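Local structure of putative sulfatase yidJ (Bacteroides fragilis, 2QZU) at residues K243-L249 with R277-A281. The protein belongs to the sulfatase family and probably hydrolyses sulfate esters as a metal-dependent arylsulfatase, though its natural substrate is not established. Numbering follows the deposited sequence.
Sequences KEIYKDL and RNYYA
Y246 lays one face of its ring on Y280 of the long helix 267-299. The CB of Y280 sits 3.6 Å from the Y246 ring centroid and 14° off the ring normal, a CH-pi contact. The two aromatic rings meet obliquely, with their planes at 48°. On the far side of the Y246 ring lies I245 CG2, toward the rim. L249 extends the apolar patch: its CD2 reaches the edge of the Y280 ring, 3.7 Å from Y280 CD2. A281 packs its CB against the backbone of K243, 3.9 Å from K243 N.

R277 supplies the direct polar link. Its chain is extended from CG to NE and runs past L249 in the opposite direction. This brings NH2 to L249 O at 2.8 Å, in the carbonyl plane but tilted from the guanidinium plane. The N-H...O angle is 145°. Y246 O and K247 O lie over one guanidinium face, close but poorly angled for bonding. Y246 O instead accepts L249 N, closing the second of two overlapping type I turns, E244-K247 and Y246-L249.

K243 passes N278 with its aliphatic chain, CG lying 3.5 Å from N278 ND2. Beyond, a water accepts from K243 NZ, which also bonds E236 O, at 2.7 Å and donates to N278 OD1. D122 and Q123 of the second subunit pack on N278 and K243.

Further out, Y246 OH bonds T284 and K52 N, Y280 OH bonds E49, and L254 of helix 251-254 touches both L249 and Y280. The contact thus fastens the turns after helix 240-244 to the long helix of the sulfatase domain. Besides the hydrogen bond to L249 O, the carbonyl oxygens of Y246 and K247 probably favour the R277 cation electrostatically.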
ATOM      1  N   LYS A 243      -1.980  -4.493 -16.982  1.00  7.55           N
ATOM      2  CA  LYS A 243      -0.569  -4.518 -16.615  1.00  4.17           C
ATOM      3  C   LYS A 243       0.223  -5.323 -17.646  1.00  6.13           C
ATOM      4  O   LYS A 243       1.352  -4.968 -17.990  1.00  9.82           O
ATOM      5  CB  LYS A 243      -0.377  -5.137 -15.222  1.00  4.14           C
ATOM      6  CG  LYS A 243      -0.956  -4.325 -14.070  1.00  5.88           C
ATOM      7  CD  LYS A 243      -0.612  -4.971 -12.725  1.00  6.94           C
ATOM      8  CE  LYS A 243      -1.178  -4.194 -11.549  1.00 11.45           C
ATOM      9  NZ  LYS A 243      -0.799  -4.818 -10.245  1.00  8.57           N
ATOM     10  N   GLU A 244      -0.381  -6.403 -18.139  1.00 11.93           N
ATOM     11  CA  GLU A 244       0.257  -7.272 -19.129  1.00 16.44           C
ATOM     12  C   GLU A 244       0.699  -6.507 -20.371  1.00 14.66           C
ATOM     13  O   GLU A 244       1.685  -6.863 -21.010  1.00 17.14           O
ATOM     14  CB  GLU A 244      -0.702  -8.387 -19.563  1.00 15.12           C
ATOM     15  CG  GLU A 244      -0.293  -9.784 -19.125  1.00 34.46           C
ATOM     16  CD  GLU A 244      -1.024 -10.245 -17.878  1.00 46.39           C
ATOM     17  OE1 GLU A 244      -2.266 -10.380 -17.935  1.00 35.44           O
ATOM     18  OE2 GLU A 244      -0.358 -10.476 -16.846  1.00 54.79           O
ATOM     19  N   ILE A 245      -0.047  -5.464 -20.714  1.00 12.47           N
ATOM     20  CA  ILE A 245       0.258  -4.658 -21.887  1.00 15.28           C
ATOM     21  C   ILE A 245       1.618  -3.967 -21.795  1.00 15.79           C
ATOM     22  O   ILE A 245       2.256  -3.711 -22.815  1.00 16.79           O
ATOM     23  CB  ILE A 245      -0.849  -3.597 -22.109  1.00 18.29           C
ATOM     24  CG1 ILE A 245      -2.173  -4.298 -22.428  1.00 14.61           C
ATOM     25  CG2 ILE A 245      -0.463  -2.647 -23.243  1.00 16.75           C
ATOM     26  CD1 ILE A 245      -3.366  -3.367 -22.473  1.00 12.71           C
ATOM     27  N   TYR A 246       2.064  -3.683 -20.575  1.00 12.19           N
ATOM     28  CA  TYR A 246       3.338  -2.998 -20.370  1.00 10.67           C
ATOM     29  C   TYR A 246       4.432  -3.860 -19.738  1.00 14.56           C
ATOM     30  O   TYR A 246       5.441  -3.337 -19.260  1.00 13.15           O
ATOM     31  CB  TYR A 246       3.099  -1.751 -19.517  1.00  7.35           C
ATOM     32  CG  TYR A 246       2.158  -0.774 -20.184  1.00  8.16           C
ATOM     33  CD1 TYR A 246       2.611   0.078 -21.189  1.00 12.79           C
ATOM     34  CD2 TYR A 246       0.801  -0.748 -19.857  1.00  8.09           C
ATOM     35  CE1 TYR A 246       1.739   0.933 -21.859  1.00  9.74           C
ATOM     36  CE2 TYR A 246      -0.087   0.103 -20.522  1.00  8.41           C
ATOM     37  CZ  TYR A 246       0.394   0.938 -21.522  1.00  8.96           C
ATOM     38  OH  TYR A 246      -0.465   1.767 -22.196  1.00 12.05           O
ATOM     39  N   LYS A 247       4.237  -5.174 -19.751  1.00 13.31           N
ATOM     40  CA  LYS A 247       5.207  -6.094 -19.170  1.00 20.20           C
ATOM     41  C   LYS A 247       6.579  -6.002 -19.835  1.00 23.26           C
ATOM     42  O   LYS A 247       7.595  -6.294 -19.206  1.00 28.95           O
ATOM     43  CB  LYS A 247       4.697  -7.536 -19.260  1.00 20.44           C
ATOM     44  CG  LYS A 247       4.547  -8.064 -20.679  1.00 27.08           C
ATOM     45  CD  LYS A 247       4.143  -9.531 -20.681  1.00 30.55           C
ATOM     46  CE  LYS A 247       4.001 -10.065 -22.098  1.00 46.25           C
ATOM     47  NZ  LYS A 247       3.648 -11.513 -22.119  1.00 46.89           N
ATOM     48  N   ASP A 248       6.608  -5.598 -21.104  1.00 20.95           N
ATOM     49  CA  ASP A 248       7.870  -5.486 -21.834  1.00 21.36           C
ATOM     50  C   ASP A 248       8.303  -4.041 -22.066  1.00 22.34           C
ATOM     51  O   ASP A 248       9.246  -3.785 -22.815  1.00 21.72           O
ATOM     52  CB  ASP A 248       7.772  -6.201 -23.186  1.00 26.53           C
ATOM     53  CG  ASP A 248       7.400  -7.666 -23.048  1.00 32.24           C
ATOM     54  OD1 ASP A 248       8.059  -8.380 -22.264  1.00 37.34           O
ATOM     55  OD2 ASP A 248       6.450  -8.105 -23.732  1.00 36.09           O
ATOM     56  N   LEU A 249       7.612  -3.102 -21.426  1.00 17.21           N
ATOM     57  CA  LEU A 249       7.935  -1.686 -21.570  1.00 16.52           C
ATOM     58  C   LEU A 249       9.369  -1.401 -21.125  1.00 16.40           C
ATOM     59  O   LEU A 249       9.797  -1.851 -20.064  1.00 18.29           O
ATOM     60  CB  LEU A 249       6.962  -0.840 -20.737  1.00 14.70           C
ATOM     61  CG  LEU A 249       7.155   0.679 -20.772  1.00 15.39           C
ATOM     62  CD1 LEU A 249       6.856   1.201 -22.166  1.00 20.24           C
ATOM     63  CD2 LEU A 249       6.236   1.336 -19.753  1.00 21.03           C
ATOM     64  N   ARG A 277       5.009   1.938 -15.189  1.00  6.91           N
ATOM     65  CA  ARG A 277       4.289   0.853 -15.859  1.00  8.18           C
ATOM     66  C   ARG A 277       2.840   0.754 -15.402  1.00  4.92           C
ATOM     67  O   ARG A 277       1.927   0.645 -16.227  1.00  6.93           O
ATOM     68  CB  ARG A 277       4.969  -0.499 -15.610  1.00 11.51           C
ATOM     69  CG  ARG A 277       6.192  -0.753 -16.468  1.00 18.34           C
ATOM     70  CD  ARG A 277       6.664  -2.202 -16.355  1.00 12.43           C
ATOM     71  NE  ARG A 277       7.863  -2.433 -17.153  1.00 28.60           N
ATOM     72  CZ  ARG A 277       8.481  -3.604 -17.260  1.00 42.26           C
ATOM     73  NH1 ARG A 277       8.013  -4.666 -16.618  1.00 48.55           N
ATOM     74  NH2 ARG A 277       9.571  -3.711 -18.009  1.00 41.20           N
ATOM     75  N   ASN A 278       2.629   0.777 -14.090  1.00  7.31           N
ATOM     76  CA  ASN A 278       1.277   0.674 -13.559  1.00  6.68           C
ATOM     77  C   ASN A 278       0.476   1.940 -13.825  1.00  5.68           C
ATOM     78  O   ASN A 278      -0.746   1.887 -13.940  1.00  6.76           O
ATOM     79  CB  ASN A 278       1.314   0.338 -12.066  1.00  5.84           C
ATOM     80  CG  ASN A 278       1.574  -1.141 -11.815  1.00 10.70           C
ATOM     81  OD1 ASN A 278       2.009  -1.537 -10.733  1.00 14.42           O
ATOM     82  ND2 ASN A 278       1.295  -1.965 -12.817  1.00  8.74           N
ATOM     83  N   TYR A 279       1.163   3.075 -13.935  1.00  5.93           N
ATOM     84  CA  TYR A 279       0.477   4.331 -14.235  1.00  7.29           C
ATOM     85  C   TYR A 279      -0.114   4.196 -15.642  1.00  6.08           C
ATOM     86  O   TYR A 279      -1.286   4.516 -15.873  1.00  6.62           O
ATOM     87  CB  TYR A 279       1.455   5.510 -14.196  1.00 11.33           C
ATOM     88  CG  TYR A 279       0.803   6.863 -14.403  1.00  3.37           C
ATOM     89  CD1 TYR A 279      -0.112   7.374 -13.477  1.00  4.79           C
ATOM     90  CD2 TYR A 279       1.107   7.638 -15.521  1.00  5.81           C
ATOM     91  CE1 TYR A 279      -0.704   8.631 -13.661  1.00  4.83           C
ATOM     92  CE2 TYR A 279       0.522   8.892 -15.717  1.00  4.90           C
ATOM     93  CZ  TYR A 279      -0.380   9.381 -14.782  1.00  5.80           C
ATOM     94  OH  TYR A 279      -0.944  10.624 -14.973  1.00  4.52           O
ATOM     95  N   TYR A 280       0.691   3.702 -16.581  1.00  5.65           N
ATOM     96  CA  TYR A 280       0.200   3.520 -17.945  1.00  8.27           C
ATOM     97  C   TYR A 280      -0.907   2.466 -17.986  1.00  5.61           C
ATOM     98  O   TYR A 280      -1.862   2.603 -18.748  1.00  8.26           O
ATOM     99  CB  TYR A 280       1.336   3.115 -18.897  1.00  5.58           C
ATOM    100  CG  TYR A 280       2.321   4.218 -19.249  1.00  5.06           C
ATOM    101  CD1 TYR A 280       2.005   5.566 -19.064  1.00  6.85           C
ATOM    102  CD2 TYR A 280       3.563   3.905 -19.811  1.00  2.74           C
ATOM    103  CE1 TYR A 280       2.905   6.574 -19.434  1.00  9.22           C
ATOM    104  CE2 TYR A 280       4.462   4.898 -20.184  1.00  9.64           C
ATOM    105  CZ  TYR A 280       4.126   6.227 -19.993  1.00  9.28           C
ATOM    106  OH  TYR A 280       5.014   7.202 -20.369  1.00 12.10           O
ATOM    107  N   ALA A 281      -0.783   1.421 -17.166  1.00  5.85           N
ATOM    108  CA  ALA A 281      -1.794   0.364 -17.122  1.00  6.67           C
ATOM    109  C   ALA A 281      -3.138   0.966 -16.719  1.00  5.12           C
ATOM    110  O   ALA A 281      -4.170   0.660 -17.320  1.00  5.25           O
ATOM    111  CB  ALA A 281      -1.387  -0.737 -16.122  1.00  3.03           C
TER
HETATM  112  O   HOH W   1       1.926  -4.572 -10.220  1.00 12.43           O